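Local coordinates for Serine/threonine-protein kinase Tel1 (Chaetomium thermophilum, PDB 6SKY), which probably acts as a serine/threonine kinase that senses DNA damage and activates checkpoint signalling, phosphorylating serine or threonine before glutamine in substrates such as histone H2A, at residues Asn1560-Ile1565 and Val1583-Leu1588; Gly1590-Pro1595 and Leu1630-Arg1635; Leu2376-Tyr2381 and Glu2413-Trp2418; Ser2384-Asp2389 and Asn2420-Arg2425. One frame throughout, in Å; residues are numbered along the deposited sequence.

Contacts 1 and 2 are buried and lie side by side, their centres 13 Å apart: L1562 of contact 1 packs on F1592 and W1632 of contact 2. Contact 1 is wholly aliphatic and joins two helices, whereas contact 2 lays a loop on a helix and adds aromatic rings and one arginine bond. Contacts 3 and 4 form a second pair, partly buried, about 50 to 65 Å from the first between centres. Both use helix 2348-2387 within the FAT region, contact 3 along the helix and contact 4 at its C-terminal end. There aliphatic packing is edged by polar groups, an indole-glutamate contact in one and a salt bridge with a weak hydrogen bond in the other.

Contact 1: Asn1560-Ile1565 and Val1583-Leu1588; sequences NLLLEI and VALSML
Consecutive helices 1557-1569 and 1578-1588 run roughly antiparallel, their segments 1560-1565 and 1583-1588 inclined at 145° with axes 11.0 Å apart at closest approach. Long aliphatic side chains bridge this gap: L1561, L1562 and I1565 pack against A1584, L1585 and L1588, all six of them buried.

Leucine-on-leucine packing makes up one part of the contact. L1588 has CG anti to its carbonyl carbon (chi1 -62°), and its CD1 methyl is the branch that reaches across. CD1 of L1588 lies 4.2 Å from CG of L1561, the two side chains crossing at about a right angle, and it is 4.1 Å from the backbone N of L1562. One methyl thus lies between the branched end of L1561 and the base of L1562. L1562, with CG anti to its backbone N, brings its own CD1 to within 4.2 Å of CD1 of L1585, again at about a right angle.

The isoleucine supplies the other part and divides its two arms. CD1 of I1565, at the tip of an extended chain, comes 3.6 Å from CB of A1584, whose small side chain lets it approach the helix closely. The shorter arm ends in CG2 of I1565, 3.7 Å from CD1 of L1585, and these two side chains slide past each other in opposite directions.

A1584 also touches L1478 on helix 1470-1487, and L1561 touches N1542 on helix 1530-1543, so the pair is embedded among further helices of the alpha solenoid. With apolar side chains meeting throughout, the pairing of these two helices rests on shape and burial and not on directional bonds.

Contact 2: Gly1590-Pro1595 and Leu1630-Arg1635; sequences GVFNIP and LAWAGR
In I1594, CB is directed from an irregular loop toward helix 1627-1644, and the chain beyond it is fully extended. CG1, anti to the backbone N (chi1 172°), lies near the plane of the W1632 ring at its edge and 4.0 Å from NH2 of R1635. The tip carries most of the contact: CD1 of I1594 is 4.2 Å from CB of A1631 and 3.9 Å from the backbone N of W1632. On its other flank the same methyl sits over the centre of one face of the R1635 guanidinium, 3.8 Å above its plane.

R1635 bends at chi3 (-105°), and its NH2 donates to O of P1595 over 3.0 Å, the carbonyl lying near the guanidinium plane and meeting the donor nearly along the C=O axis. NH1 forms a salt bridge with D1601. An alanine here would remove this donor, D1601's ionic partner and the flat group on which the I1594 methyl rests, and would probably loosen the loop.

Farther back along the loop, CE2 of F1592 lies 3.9 Å from CB of W1632, with the ring planes oblique at 46°; Y1629 meets F1592 edge-to-face. I1594 and R1635 also touch H2060 on helix 2052-2070. Such packing of an inter-helix loop on a following helix is consistent with the alpha-solenoid build of this part of the chain.

Contact 3: Leu2376-Tyr2381 and Glu2413-Trp2418; sequences LCIENY and EVVKKW
Aliphatic packing joins helices 2348-2387 and 2409-2418 first. CG2 of I2378, anti to its backbone N, points between two successive valines, 3.8 Å from CG1 of V2414 and 3.7 Å from CG2 of V2415. CG1 of V2414 also reaches CB of E2379 at 3.7 Å.

The segments of these helices, 2376-2381 and 2413-2418, run nearly parallel, at 17° with axes 9.3 Å apart at closest approach. Helix 2394-2404 lies between them in sequence and touches I2378 through L2401. This succession is consistent with the TPR-like alpha solenoid of the FAT domain.

The remaining interaction is CH-pi. E2379 has CG anti to its backbone N (chi1 165°) and an extended chain, which lays CG over one face of W2418, 4.1 Å from the centroid of the five-membered ring. The carboxylate continues alongside the indole, the planes 15° apart. K2417 CG packs toward the rim of the opposite face. An alanine in place of E2379 would keep CB against V2414 but remove the CH-pi partner, and would probably hold the indole less firmly. NZ of K2417 stays 6.5 Å from OE2 of E2379, and may weakly favour the charged carboxylate.

Contact 4: Ser2384-Asp2389 and Asn2420-Arg2425; sequences SLAASD and NKVPTR
The C-terminal part of helix 2348-2387 meets an irregular chain segment, 2420-2425, with extended backbone at V2422 and P2423; the closest CA atoms, those of A2386 and V2422, are 4.5 Å apart.

At this close approach small groups do the packing. CB of A2386 lies 3.4 Å from O of K2421. Beside it, CB of L2385 meets CG1 of V2422 at 3.8 Å, the valine branch that is anti to its own backbone N. CD of P2423 rests nearby, 4.3 Å from CA of A2386.

Farther along the chain, charge takes over. R2425 starts with CG in the crowded position between backbone N and carbonyl carbon (chi1 68°), extends as far as NE and then turns its guanidinium across the chain. NH1 of R2425 reaches OD1 of D2389 at 3.2 Å, a salt bridge whose hydrogen bond is weak, with an N-H...O angle of 128°. Carboxylate and guanidinium are nearly coplanar, 8° apart, although the side chains cross at about a right angle.

Helices 2286-2303 and 2394-2404 flank the helix side, touching S2384 and L2385, while helix 2444-2459 flanks the loop, where T2424 OG1 is hydrogen-bonded to D2459.

Contact 1: Asn1560-Ile1565 and Val1583-Leu1588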
loop_
_atom_site.group_PDB
_atom_site.type_symbol
_atom_site.label_atom_id
_atom_site.label_comp_id
_atom_site.label_asym_id
_atom_site.label_seq_id
_atom_site.Cartn_x
_atom_site.Cartn_y
_atom_site.Cartn_z
ATOM N N ASN A 1560 33.840 26.880 40.346
ATOM C CA ASN A 1560 32.732 27.564 41.005
ATOM C C ASN A 1560 32.572 28.978 40.473
ATOM O O ASN A 1560 31.450 29.448 40.258
ATOM C CB ASN A 1560 32.944 27.588 42.514
ATOM C CG ASN A 1560 32.929 26.210 43.124
ATOM O OD1 ASN A 1560 32.228 25.319 42.653
ATOM N ND2 ASN A 1560 33.707 26.024 44.181
ATOM N N LEU A 1561 33.685 29.666 40.225
ATOM C CA LEU A 1561 33.605 31.007 39.665
ATOM C C LEU A 1561 33.045 30.985 38.249
ATOM O O LEU A 1561 32.200 31.816 37.902
ATOM C CB LEU A 1561 34.978 31.664 39.689
ATOM C CG LEU A 1561 35.022 33.086 39.147
ATOM C CD1 LEU A 1561 34.034 33.953 39.884
ATOM C CD2 LEU A 1561 36.413 33.632 39.283
ATOM N N LEU A 1562 33.514 30.056 37.413
ATOM C CA LEU A 1562 32.987 29.947 36.057
ATOM C C LEU A 1562 31.498 29.652 36.071
ATOM O O LEU A 1562 30.732 30.250 35.311
ATOM C CB LEU A 1562 33.734 28.860 35.291
ATOM C CG LEU A 1562 33.281 28.573 33.862
ATOM C CD1 LEU A 1562 33.648 29.713 32.949
ATOM C CD2 LEU A 1562 33.884 27.287 33.366
ATOM N N LEU A 1563 31.069 28.736 36.934
ATOM C CA LEU A 1563 29.655 28.401 37.012
ATOM C C LEU A 1563 28.834 29.584 37.498
ATOM O O LEU A 1563 27.721 29.807 37.015
ATOM C CB LEU A 1563 29.461 27.198 37.928
ATOM C CG LEU A 1563 28.268 26.306 37.604
ATOM C CD1 LEU A 1563 28.459 25.661 36.241
ATOM C CD2 LEU A 1563 28.090 25.264 38.691
ATOM N N GLU A 1564 29.366 30.364 38.442
ATOM C CA GLU A 1564 28.659 31.556 38.902
ATOM C C GLU A 1564 28.527 32.584 37.792
ATOM O O GLU A 1564 27.456 33.167 37.607
ATOM C CB GLU A 1564 29.376 32.168 40.101
ATOM C CG GLU A 1564 29.205 31.409 41.402
ATOM C CD GLU A 1564 27.804 31.524 41.969
ATOM O OE1 GLU A 1564 27.010 32.338 41.454
ATOM O OE2 GLU A 1564 27.494 30.797 42.936
ATOM N N ILE A 1565 29.606 32.823 37.048
ATOM C CA ILE A 1565 29.562 33.780 35.947
ATOM C C ILE A 1565 28.556 33.343 34.893
ATOM O O ILE A 1565 27.783 34.156 34.377
ATOM C CB ILE A 1565 30.962 33.956 35.340
ATOM C CG1 ILE A 1565 31.896 34.608 36.345
ATOM C CG2 ILE A 1565 30.888 34.779 34.085
ATOM C CD1 ILE A 1565 33.321 34.591 35.910
ATOM N N VAL A 1583 36.562 40.096 31.009
ATOM C CA VAL A 1583 37.860 40.001 31.678
ATOM C C VAL A 1583 37.975 38.684 32.434
ATOM O O VAL A 1583 38.973 37.961 32.321
ATOM C CB VAL A 1583 38.069 41.202 32.616
ATOM C CG1 VAL A 1583 39.270 40.968 33.510
ATOM C CG2 VAL A 1583 38.241 42.471 31.813
ATOM N N ALA A 1584 36.949 38.357 33.222
ATOM C CA ALA A 1584 36.975 37.118 33.989
ATOM C C ALA A 1584 37.089 35.903 33.081
ATOM O O ALA A 1584 37.880 34.993 33.347
ATOM C CB ALA A 1584 35.725 37.014 34.852
ATOM N N LEU A 1585 36.307 35.873 32.002
ATOM C CA LEU A 1585 36.332 34.725 31.108
ATOM C C LEU A 1585 37.641 34.630 30.343
ATOM O O LEU A 1585 38.116 33.524 30.081
ATOM C CB LEU A 1585 35.160 34.794 30.141
ATOM C CG LEU A 1585 34.020 33.816 30.396
ATOM C CD1 LEU A 1585 33.676 33.768 31.859
ATOM C CD2 LEU A 1585 32.821 34.237 29.588
ATOM N N SER A 1586 38.240 35.758 29.974
ATOM C CA SER A 1586 39.532 35.693 29.312
ATOM C C SER A 1586 40.637 35.281 30.266
ATOM O O SER A 1586 41.668 34.776 29.817
ATOM C CB SER A 1586 39.874 37.031 28.672
ATOM O OG SER A 1586 41.133 36.961 28.034
ATOM N N MET A 1587 40.454 35.486 31.569
ATOM C CA MET A 1587 41.429 34.948 32.510
ATOM C C MET A 1587 41.240 33.451 32.714
ATOM O O MET A 1587 42.201 32.682 32.632
ATOM C CB MET A 1587 41.342 35.666 33.851
ATOM C CG MET A 1587 42.338 35.131 34.854
ATOM S SD MET A 1587 41.882 35.476 36.553
ATOM C CE MET A 1587 43.306 34.817 37.405
ATOM N N LEU A 1588 40.008 33.021 32.988
ATOM C CA LEU A 1588 39.755 31.612 33.273
ATOM C C LEU A 1588 39.944 30.756 32.030
ATOM O O LEU A 1588 40.720 29.796 32.031
ATOM C CB LEU A 1588 38.343 31.433 33.824
ATOM C CG LEU A 1588 38.002 32.124 35.136
ATOM C CD1 LEU A 1588 36.527 31.971 35.429
ATOM C CD2 LEU A 1588 38.834 31.549 36.258
#

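Contact 2: Gly1590-Pro1595 and Leu1630-Arg1635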
loop_
_atom_site.group_PDB
_atom_site.type_symbol
_atom_site.label_atom_id
_atom_site.label_comp_id
_atom_site.label_asym_id
_atom_site.label_seq_id
_atom_site.Cartn_x
_atom_site.Cartn_y
_atom_site.Cartn_z
ATOM N N GLY A 1590 41.299 31.317 29.161
ATOM C CA GLY A 1590 42.431 31.524 28.275
ATOM C C GLY A 1590 43.330 30.308 28.201
ATOM O O GLY A 1590 43.788 29.928 27.120
ATOM N N VAL A 1591 43.606 29.694 29.347
ATOM C CA VAL A 1591 44.281 28.407 29.437
ATOM C C VAL A 1591 43.412 27.547 30.338
ATOM O O VAL A 1591 43.243 27.855 31.523
ATOM C CB VAL A 1591 45.708 28.528 29.987
ATOM C CG1 VAL A 1591 46.141 27.235 30.659
ATOM C CG2 VAL A 1591 46.661 28.868 28.869
ATOM N N PHE A 1592 42.837 26.493 29.779
ATOM C CA PHE A 1592 41.803 25.721 30.446
ATOM C C PHE A 1592 42.314 24.321 30.756
ATOM O O PHE A 1592 43.419 23.933 30.375
ATOM C CB PHE A 1592 40.540 25.669 29.579
ATOM C CG PHE A 1592 39.274 25.455 30.353
ATOM C CD1 PHE A 1592 38.746 26.459 31.121
ATOM C CD2 PHE A 1592 38.602 24.256 30.286
ATOM C CE1 PHE A 1592 37.585 26.263 31.822
ATOM C CE2 PHE A 1592 37.447 24.063 30.985
ATOM C CZ PHE A 1592 36.936 25.068 31.748
ATOM N N ASN A 1593 41.488 23.561 31.466
ATOM C CA ASN A 1593 41.833 22.194 31.837
ATOM C C ASN A 1593 40.531 21.403 31.895
ATOM O O ASN A 1593 39.831 21.433 32.909
ATOM C CB ASN A 1593 42.570 22.166 33.166
ATOM C CG ASN A 1593 42.869 20.766 33.635
ATOM O OD1 ASN A 1593 43.927 20.216 33.340
ATOM N ND2 ASN A 1593 41.942 20.179 34.379
ATOM N N ILE A 1594 40.216 20.704 30.815
ATOM C CA ILE A 1594 38.970 19.938 30.752
ATOM C C ILE A 1594 39.181 18.599 31.454
ATOM O O ILE A 1594 40.182 17.920 31.184
ATOM C CB ILE A 1594 38.531 19.747 29.303
ATOM C CG1 ILE A 1594 37.348 18.794 29.207
ATOM C CG2 ILE A 1594 39.677 19.257 28.445
ATOM C CD1 ILE A 1594 36.917 18.526 27.786
ATOM N N PRO A 1595 38.295 18.206 32.368
ATOM C CA PRO A 1595 38.501 16.959 33.097
ATOM C C PRO A 1595 38.483 15.776 32.152
ATOM O O PRO A 1595 37.780 15.790 31.125
ATOM C CB PRO A 1595 37.315 16.916 34.068
ATOM C CG PRO A 1595 36.830 18.302 34.151
ATOM C CD PRO A 1595 37.105 18.929 32.834
ATOM N N LEU A 1630 37.143 25.299 24.320
ATOM C CA LEU A 1630 36.226 24.969 23.236
ATOM C C LEU A 1630 35.843 23.500 23.255
ATOM O O LEU A 1630 34.707 23.161 22.926
ATOM C CB LEU A 1630 36.834 25.331 21.890
ATOM C CG LEU A 1630 36.866 26.816 21.578
ATOM C CD1 LEU A 1630 37.084 27.016 20.113
ATOM C CD2 LEU A 1630 35.590 27.467 22.009
ATOM N N ALA A 1631 36.756 22.618 23.651
ATOM C CA ALA A 1631 36.384 21.218 23.807
ATOM C C ALA A 1631 35.363 21.042 24.919
ATOM O O ALA A 1631 34.405 20.279 24.774
ATOM C CB ALA A 1631 37.618 20.369 24.078
ATOM N N TRP A 1632 35.543 21.742 26.038
ATOM C CA TRP A 1632 34.573 21.652 27.125
ATOM C C TRP A 1632 33.215 22.212 26.708
ATOM O O TRP A 1632 32.168 21.638 27.034
ATOM C CB TRP A 1632 35.118 22.377 28.350
ATOM C CG TRP A 1632 34.196 22.399 29.506
ATOM C CD1 TRP A 1632 34.019 21.421 30.429
ATOM C CD2 TRP A 1632 33.322 23.462 29.877
ATOM N NE1 TRP A 1632 33.079 21.802 31.345
ATOM C CE2 TRP A 1632 32.637 23.056 31.027
ATOM C CE3 TRP A 1632 33.046 24.714 29.341
ATOM C CZ2 TRP A 1632 31.701 23.855 31.647
ATOM C CZ3 TRP A 1632 32.120 25.499 29.954
ATOM C CH2 TRP A 1632 31.455 25.072 31.095
ATOM N N ALA A 1633 33.208 23.325 25.981
ATOM C CA ALA A 1633 31.955 23.894 25.511
ATOM C C ALA A 1633 31.269 22.969 24.523
ATOM O O ALA A 1633 30.040 22.864 24.512
ATOM C CB ALA A 1633 32.201 25.257 24.876
ATOM N N GLY A 1634 32.043 22.292 23.681
ATOM C CA GLY A 1634 31.461 21.304 22.795
ATOM C C GLY A 1634 30.869 20.134 23.543
ATOM O O GLY A 1634 29.822 19.621 23.171
ATOM N N ARG A 1635 31.528 19.696 24.606
ATOM C CA ARG A 1635 30.972 18.613 25.406
ATOM C C ARG A 1635 29.648 19.018 26.042
ATOM O O ARG A 1635 28.693 18.237 26.062
ATOM C CB ARG A 1635 31.977 18.196 26.466
ATOM C CG ARG A 1635 31.818 16.796 26.937
ATOM C CD ARG A 1635 32.480 16.640 28.267
ATOM N NE ARG A 1635 33.747 15.934 28.191
ATOM C CZ ARG A 1635 34.574 15.805 29.218
ATOM N NH1 ARG A 1635 34.267 16.347 30.384
ATOM N NH2 ARG A 1635 35.708 15.144 29.079
#

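Contact 3: Leu2376-Tyr2381 and Glu2413-Trp2418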
loop_
_atom_site.group_PDB
_atom_site.type_symbol
_atom_site.label_atom_id
_atom_site.label_comp_id
_atom_site.label_asym_id
_atom_site.label_seq_id
_atom_site.Cartn_x
_atom_site.Cartn_y
_atom_site.Cartn_z
ATOM N N LEU A 2376 -16.233 -11.543 32.041
ATOM C CA LEU A 2376 -14.792 -11.427 31.850
ATOM C C LEU A 2376 -14.408 -10.047 31.343
ATOM O O LEU A 2376 -13.384 -9.493 31.752
ATOM C CB LEU A 2376 -14.302 -12.499 30.888
ATOM C CG LEU A 2376 -14.421 -13.931 31.377
ATOM C CD1 LEU A 2376 -13.995 -14.867 30.287
ATOM C CD2 LEU A 2376 -13.565 -14.112 32.593
ATOM N N CYS A 2377 -15.225 -9.467 30.468
ATOM C CA CYS A 2377 -14.924 -8.148 29.928
ATOM C C CYS A 2377 -14.911 -7.097 31.026
ATOM O O CYS A 2377 -13.958 -6.320 31.147
ATOM C CB CYS A 2377 -15.947 -7.796 28.851
ATOM S SG CYS A 2377 -15.576 -6.341 27.888
ATOM N N ILE A 2378 -15.962 -7.058 31.845
ATOM C CA ILE A 2378 -16.027 -6.033 32.881
ATOM C C ILE A 2378 -14.922 -6.235 33.907
ATOM O O ILE A 2378 -14.238 -5.279 34.304
ATOM C CB ILE A 2378 -17.418 -6.022 33.534
ATOM C CG1 ILE A 2378 -18.399 -5.268 32.651
ATOM C CG2 ILE A 2378 -17.366 -5.375 34.884
ATOM C CD1 ILE A 2378 -19.768 -5.207 33.209
ATOM N N GLU A 2379 -14.711 -7.478 34.338
ATOM C CA GLU A 2379 -13.699 -7.741 35.350
ATOM C C GLU A 2379 -12.312 -7.353 34.870
ATOM O O GLU A 2379 -11.542 -6.745 35.618
ATOM C CB GLU A 2379 -13.736 -9.208 35.740
ATOM C CG GLU A 2379 -12.533 -9.663 36.500
ATOM C CD GLU A 2379 -12.592 -11.134 36.813
ATOM O OE1 GLU A 2379 -13.641 -11.754 36.555
ATOM O OE2 GLU A 2379 -11.591 -11.675 37.316
ATOM N N ASN A 2380 -11.972 -7.676 33.623
ATOM C CA ASN A 2380 -10.632 -7.370 33.151
ATOM C C ASN A 2380 -10.452 -5.899 32.819
ATOM O O ASN A 2380 -9.343 -5.390 32.950
ATOM C CB ASN A 2380 -10.288 -8.231 31.947
ATOM C CG ASN A 2380 -10.081 -9.669 32.310
ATOM O OD1 ASN A 2380 -9.229 -10.001 33.117
ATOM N ND2 ASN A 2380 -10.869 -10.535 31.719
ATOM N N TYR A 2381 -11.503 -5.185 32.416
ATOM C CA TYR A 2381 -11.380 -3.732 32.305
ATOM C C TYR A 2381 -11.058 -3.115 33.654
ATOM O O TYR A 2381 -10.169 -2.264 33.770
ATOM C CB TYR A 2381 -12.660 -3.125 31.743
ATOM C CG TYR A 2381 -12.672 -3.019 30.250
ATOM C CD1 TYR A 2381 -11.561 -2.601 29.565
ATOM C CD2 TYR A 2381 -13.793 -3.357 29.524
ATOM C CE1 TYR A 2381 -11.566 -2.514 28.211
ATOM C CE2 TYR A 2381 -13.802 -3.273 28.170
ATOM C CZ TYR A 2381 -12.687 -2.850 27.517
ATOM O OH TYR A 2381 -12.689 -2.762 26.153
ATOM N N GLU A 2413 -22.794 -7.420 40.029
ATOM C CA GLU A 2413 -22.009 -8.180 40.997
ATOM C C GLU A 2413 -20.521 -8.088 40.699
ATOM O O GLU A 2413 -19.708 -7.895 41.614
ATOM C CB GLU A 2413 -22.452 -9.637 41.024
ATOM C CG GLU A 2413 -23.875 -9.837 41.489
ATOM C CD GLU A 2413 -24.161 -9.173 42.820
ATOM O OE1 GLU A 2413 -23.260 -9.148 43.685
ATOM O OE2 GLU A 2413 -25.290 -8.675 43.000
ATOM N N VAL A 2414 -20.138 -8.210 39.427
ATOM C CA VAL A 2414 -18.720 -8.100 39.091
ATOM C C VAL A 2414 -18.193 -6.710 39.429
ATOM O O VAL A 2414 -17.090 -6.556 39.980
ATOM C CB VAL A 2414 -18.490 -8.444 37.613
ATOM C CG1 VAL A 2414 -17.035 -8.315 37.277
ATOM C CG2 VAL A 2414 -18.962 -9.833 37.333
ATOM N N VAL A 2415 -18.967 -5.676 39.104
ATOM C CA VAL A 2415 -18.537 -4.315 39.394
ATOM C C VAL A 2415 -18.426 -4.101 40.890
ATOM O O VAL A 2415 -17.465 -3.497 41.372
ATOM C CB VAL A 2415 -19.497 -3.304 38.753
ATOM C CG1 VAL A 2415 -19.189 -1.928 39.254
ATOM C CG2 VAL A 2415 -19.371 -3.353 37.260
ATOM N N LYS A 2416 -19.405 -4.585 41.652
ATOM C CA LYS A 2416 -19.334 -4.475 43.100
ATOM C C LYS A 2416 -18.069 -5.113 43.629
ATOM O O LYS A 2416 -17.438 -4.593 44.553
ATOM C CB LYS A 2416 -20.551 -5.130 43.736
ATOM C CG LYS A 2416 -20.435 -5.248 45.234
ATOM C CD LYS A 2416 -21.578 -6.033 45.819
ATOM C CE LYS A 2416 -21.400 -6.196 47.310
ATOM N NZ LYS A 2416 -22.519 -6.957 47.909
ATOM N N LYS A 2417 -17.671 -6.238 43.043
ATOM C CA LYS A 2417 -16.507 -6.940 43.556
ATOM C C LYS A 2417 -15.211 -6.198 43.247
ATOM O O LYS A 2417 -14.298 -6.179 44.075
ATOM C CB LYS A 2417 -16.470 -8.352 42.991
ATOM C CG LYS A 2417 -15.485 -9.255 43.672
ATOM C CD LYS A 2417 -15.567 -10.647 43.105
ATOM C CE LYS A 2417 -14.450 -11.515 43.632
ATOM N NZ LYS A 2417 -14.481 -12.855 42.994
ATOM N N TRP A 2418 -15.101 -5.579 42.069
ATOM C CA TRP A 2418 -13.803 -5.060 41.640
ATOM C C TRP A 2418 -13.684 -3.542 41.567
ATOM O O TRP A 2418 -12.621 -3.054 41.186
ATOM C CB TRP A 2418 -13.427 -5.644 40.276
ATOM C CG TRP A 2418 -13.248 -7.107 40.314
ATOM C CD1 TRP A 2418 -14.105 -8.046 39.847
ATOM C CD2 TRP A 2418 -12.150 -7.813 40.883
ATOM N NE1 TRP A 2418 -13.607 -9.298 40.076
ATOM C CE2 TRP A 2418 -12.404 -9.179 40.715
ATOM C CE3 TRP A 2418 -10.973 -7.421 41.518
ATOM C CZ2 TRP A 2418 -11.529 -10.153 41.155
ATOM C CZ3 TRP A 2418 -10.108 -8.387 41.951
ATOM C CH2 TRP A 2418 -10.388 -9.737 41.770
#

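Contact 4: Ser2384-Asp2389 and Asn2420-Arg2425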
loop_
_atom_site.group_PDB
_atom_site.type_symbol
_atom_site.label_atom_id
_atom_site.label_comp_id
_atom_site.label_asym_id
_atom_site.label_seq_id
_atom_site.Cartn_x
_atom_site.Cartn_y
_atom_site.Cartn_z
ATOM N N SER A 2384 -7.494 -3.947 34.646
ATOM C CA SER A 2384 -6.514 -3.228 33.851
ATOM C C SER A 2384 -6.420 -1.768 34.246
ATOM O O SER A 2384 -5.343 -1.175 34.144
ATOM C CB SER A 2384 -6.863 -3.336 32.379
ATOM O OG SER A 2384 -6.489 -2.161 31.702
ATOM N N LEU A 2385 -7.528 -1.158 34.667
ATOM C CA LEU A 2385 -7.459 0.224 35.132
ATOM C C LEU A 2385 -6.699 0.338 36.440
ATOM O O LEU A 2385 -6.028 1.343 36.678
ATOM C CB LEU A 2385 -8.857 0.798 35.304
ATOM C CG LEU A 2385 -9.587 1.193 34.035
ATOM C CD1 LEU A 2385 -11.014 1.533 34.356
ATOM C CD2 LEU A 2385 -8.888 2.360 33.414
ATOM N N ALA A 2386 -6.790 -0.673 37.294
ATOM C CA ALA A 2386 -6.165 -0.638 38.605
ATOM C C ALA A 2386 -4.693 -1.002 38.587
ATOM O O ALA A 2386 -4.040 -0.891 39.625
ATOM C CB ALA A 2386 -6.893 -1.589 39.546
ATOM N N ALA A 2387 -4.153 -1.431 37.450
ATOM C CA ALA A 2387 -2.801 -1.966 37.379
ATOM C C ALA A 2387 -1.789 -0.960 36.852
ATOM O O ALA A 2387 -0.750 -0.755 37.476
ATOM C CB ALA A 2387 -2.784 -3.226 36.512
ATOM N N SER A 2388 -2.061 -0.323 35.722
ATOM C CA SER A 2388 -1.105 0.600 35.132
ATOM C C SER A 2388 -1.845 1.790 34.542
ATOM O O SER A 2388 -3.074 1.846 34.538
ATOM C CB SER A 2388 -0.255 -0.091 34.064
ATOM O OG SER A 2388 -1.021 -0.372 32.908
ATOM N N ASP A 2389 -1.077 2.745 34.030
ATOM C CA ASP A 2389 -1.612 3.935 33.388
ATOM C C ASP A 2389 -1.547 3.877 31.873
ATOM O O ASP A 2389 -1.930 4.847 31.217
ATOM C CB ASP A 2389 -0.864 5.176 33.870
ATOM C CG ASP A 2389 -1.374 5.688 35.192
ATOM O OD1 ASP A 2389 -1.203 4.991 36.213
ATOM O OD2 ASP A 2389 -1.945 6.797 35.211
ATOM N N ASN A 2420 -13.612 -1.066 43.865
ATOM C CA ASN A 2420 -12.950 -0.267 44.888
ATOM C C ASN A 2420 -11.437 -0.246 44.766
ATOM O O ASN A 2420 -10.778 0.360 45.613
ATOM C CB ASN A 2420 -13.333 -0.769 46.274
ATOM C CG ASN A 2420 -14.762 -0.474 46.610
ATOM O OD1 ASN A 2420 -15.103 0.647 46.972
ATOM N ND2 ASN A 2420 -15.616 -1.478 46.487
ATOM N N LYS A 2421 -10.869 -0.875 43.747
ATOM C CA LYS A 2421 -9.426 -0.928 43.590
ATOM C C LYS A 2421 -8.922 -0.006 42.501
ATOM O O LYS A 2421 -7.709 0.121 42.329
ATOM C CB LYS A 2421 -8.989 -2.360 43.308
ATOM C CG LYS A 2421 -9.378 -3.297 44.419
ATOM C CD LYS A 2421 -9.262 -4.740 44.011
ATOM C CE LYS A 2421 -9.884 -5.624 45.066
ATOM N NZ LYS A 2421 -9.676 -7.060 44.769
ATOM N N VAL A 2422 -9.817 0.643 41.770
ATOM C CA VAL A 2422 -9.426 1.601 40.747
ATOM C C VAL A 2422 -9.215 2.951 41.417
ATOM O O VAL A 2422 -10.042 3.363 42.240
ATOM C CB VAL A 2422 -10.484 1.693 39.641
ATOM C CG1 VAL A 2422 -9.952 2.477 38.475
ATOM C CG2 VAL A 2422 -10.899 0.322 39.207
ATOM N N PRO A 2423 -8.131 3.658 41.125
ATOM C CA PRO A 2423 -8.018 5.042 41.581
ATOM C C PRO A 2423 -9.138 5.886 40.998
ATOM O O PRO A 2423 -9.495 5.750 39.830
ATOM C CB PRO A 2423 -6.654 5.478 41.046
ATOM C CG PRO A 2423 -5.931 4.228 40.795
ATOM C CD PRO A 2423 -6.932 3.221 40.400
ATOM N N THR A 2424 -9.699 6.768 41.818
ATOM C CA THR A 2424 -10.803 7.577 41.329
ATOM C C THR A 2424 -10.363 8.652 40.355
ATOM O O THR A 2424 -11.219 9.319 39.778
ATOM C CB THR A 2424 -11.552 8.216 42.491
ATOM O OG1 THR A 2424 -10.614 8.762 43.417
ATOM C CG2 THR A 2424 -12.389 7.188 43.192
ATOM N N ARG A 2425 -9.065 8.842 40.153
ATOM C CA ARG A 2425 -8.622 9.809 39.161
ATOM C C ARG A 2425 -8.853 9.328 37.742
ATOM O O ARG A 2425 -8.700 10.118 36.807
ATOM C CB ARG A 2425 -7.147 10.128 39.357
ATOM C CG ARG A 2425 -6.239 8.980 39.045
ATOM C CD ARG A 2425 -4.797 9.381 39.135
ATOM N NE ARG A 2425 -3.929 8.359 38.569
ATOM C CZ ARG A 2425 -3.429 7.341 39.257
ATOM N NH1 ARG A 2425 -2.648 6.459 38.659
ATOM N NH2 ARG A 2425 -3.708 7.202 40.541
#